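PDB 4HXF: peptidase S9 prolyl oligopeptidase catalytic domain-containing protein from Pyrococcus horikoshii, which is an acylaminoacyl peptidase, a serine protease that assembles into a self-compartmentalizing hexamer and selects its substrates through that multimerization. Local coordinates for the interface of chains A and B. Coordinates in Å, arbitrary orientation; residue numbers count along the deposited sequence, not the author numbering. Chains: chain A/B, Putative uncharacterized protein PH0594.

The interface of chains A and B. Residues chain A 128-132, 146; chain B 544, 572-574.
A:Ile132 and B:Ile572 meet backbone to backbone, a worked example of how two subunits can be joined by pairing a strand from each. Strands 131-134 of chain A and 568-573 of chain B run antiparallel: A:Ile132 N donates to B:Ile572 O at 2.9 Å, and B:Ile572 N returns a bond to A:Ile132 O at 2.8 Å. Just past the strand end, B:Lys574 N meets A:Asp130 O at 2.9 Å, nearly straight at 173°.

The B:Lys574 side chain continues this grip. Extended beyond CG (chi3 -162°), it runs along the 128-130 loop and brings its side-chain amino nitrogen NZ to the backbone carbonyl A:Asp128 O (3.2 Å), while a water links NZ to A:Glu129 O. The loop is braced from within, because carboxylate oxygen A:Asp128 OD2 accepts from both A:Asp130 N and A:Phe131 N, the latter on its anti lone pair.

Apolar packing flanks the strands. A:Phe131 and B:Phe573 lie side by side, and A:Phe131 CB sits centrally over the B:Phe573 ring, 3.7 Å from its centroid. An alanine in place of B:Phe573 would probably leave A:Phe131 CB without its aromatic floor and open a gap beside the joined strands. Elsewhere, the A:Phe146 ring touches B:Ile572 CD1 through CE2 at 3.8 Å and meets B:Leu544 tip to tip, while A:Ile132 CD1, of the ring's own chain, rests against one face of the A:Phe146 ring, offset toward the rim.

Repeated by two-fold symmetry, this intersubunit beta-sheet patch helps join neighbouring subunits of the hexameric protease.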
# COMPACT_ATOMS: atom_id res chain seq x y z
N ASP A 128 -17.92 -15.71 -14.35
CA ASP A 128 -18.71 -15.18 -13.23
C ASP A 128 -17.85 -15.40 -11.94
O ASP A 128 -17.31 -16.52 -11.72
CB ASP A 128 -20.05 -15.81 -13.08
CG ASP A 128 -20.82 -15.18 -11.92
OD1 ASP A 128 -21.46 -14.12 -12.20
OD2 ASP A 128 -20.77 -15.66 -10.72
N GLU A 129 -17.78 -14.36 -11.06
CA GLU A 129 -17.07 -14.37 -9.83
C GLU A 129 -17.50 -15.44 -8.84
O GLU A 129 -16.69 -15.94 -8.05
CB GLU A 129 -17.21 -13.00 -9.10
CG GLU A 129 -18.33 -12.09 -9.60
CD GLU A 129 -18.09 -11.52 -11.00
OE1 GLU A 129 -17.10 -10.78 -11.22
OE2 GLU A 129 -18.88 -11.79 -11.90
N ASP A 130 -18.77 -15.78 -8.88
CA ASP A 130 -19.40 -16.63 -7.82
C ASP A 130 -19.70 -18.06 -8.22
O ASP A 130 -19.72 -18.97 -7.37
CB ASP A 130 -20.69 -16.02 -7.34
CG ASP A 130 -20.43 -14.64 -6.68
OD1 ASP A 130 -19.57 -14.59 -5.79
OD2 ASP A 130 -20.94 -13.65 -7.23
N PHE A 131 -19.91 -18.31 -9.53
CA PHE A 131 -20.26 -19.68 -9.99
C PHE A 131 -19.79 -19.96 -11.42
O PHE A 131 -19.65 -19.06 -12.26
CB PHE A 131 -21.74 -20.04 -9.85
CG PHE A 131 -22.69 -19.34 -10.84
CD1 PHE A 131 -23.06 -18.04 -10.65
CD2 PHE A 131 -23.13 -20.02 -11.98
CE1 PHE A 131 -23.89 -17.39 -11.54
CE2 PHE A 131 -24.00 -19.39 -12.90
CZ PHE A 131 -24.40 -18.07 -12.65
N ILE A 132 -19.41 -21.20 -11.62
CA ILE A 132 -19.10 -21.86 -12.89
C ILE A 132 -20.39 -22.38 -13.44
O ILE A 132 -21.26 -22.90 -12.68
CB ILE A 132 -18.15 -23.03 -12.57
CG1 ILE A 132 -16.80 -22.46 -12.05
CG2 ILE A 132 -17.96 -23.95 -13.75
CD1 ILE A 132 -16.24 -23.31 -10.95
N PHE A 146 -11.82 -25.63 -14.19
CA PHE A 146 -13.23 -25.75 -14.65
C PHE A 146 -13.34 -25.07 -16.01
O PHE A 146 -12.87 -23.91 -16.18
CB PHE A 146 -14.25 -25.17 -13.69
CG PHE A 146 -14.41 -25.95 -12.45
CD1 PHE A 146 -13.59 -25.73 -11.33
CD2 PHE A 146 -15.32 -27.00 -12.40
CE1 PHE A 146 -13.76 -26.44 -10.15
CE2 PHE A 146 -15.46 -27.75 -11.23
CZ PHE A 146 -14.71 -27.43 -10.07
N LEU B 544 -18.75 -25.71 -3.84
CA LEU B 544 -17.41 -26.40 -3.70
C LEU B 544 -16.97 -26.71 -2.30
O LEU B 544 -16.01 -27.44 -2.11
CB LEU B 544 -16.29 -25.67 -4.40
CG LEU B 544 -16.35 -25.77 -5.94
CD1 LEU B 544 -15.16 -24.99 -6.60
CD2 LEU B 544 -16.34 -27.23 -6.42
N ILE B 572 -21.95 -24.55 -10.46
CA ILE B 572 -21.02 -24.93 -9.40
C ILE B 572 -20.55 -23.66 -8.73
O ILE B 572 -19.81 -22.83 -9.29
CB ILE B 572 -19.82 -25.74 -9.88
CG1 ILE B 572 -20.35 -26.99 -10.64
CG2 ILE B 572 -18.95 -26.14 -8.67
CD1 ILE B 572 -19.21 -27.78 -11.35
N PHE B 573 -21.13 -23.36 -7.56
CA PHE B 573 -20.72 -22.18 -6.83
C PHE B 573 -19.36 -22.41 -6.18
O PHE B 573 -19.09 -23.49 -5.66
CB PHE B 573 -21.79 -21.88 -5.77
CG PHE B 573 -23.04 -21.19 -6.35
CD1 PHE B 573 -23.96 -21.94 -7.06
CD2 PHE B 573 -23.19 -19.78 -6.37
CE1 PHE B 573 -25.03 -21.36 -7.66
CE2 PHE B 573 -24.26 -19.22 -7.00
CZ PHE B 573 -25.15 -19.98 -7.69
N LYS B 574 -18.51 -21.46 -6.38
CA LYS B 574 -17.08 -21.56 -6.09
C LYS B 574 -16.84 -21.58 -4.59
O LYS B 574 -15.84 -22.18 -4.16
CB LYS B 574 -16.33 -20.40 -6.72
CG LYS B 574 -16.35 -20.40 -8.28
CD LYS B 574 -15.27 -19.43 -8.72
CE LYS B 574 -15.51 -19.03 -10.15
NZ LYS B 574 -14.70 -17.87 -10.57
O HOH W 1 -13.75 -16.17 -8.74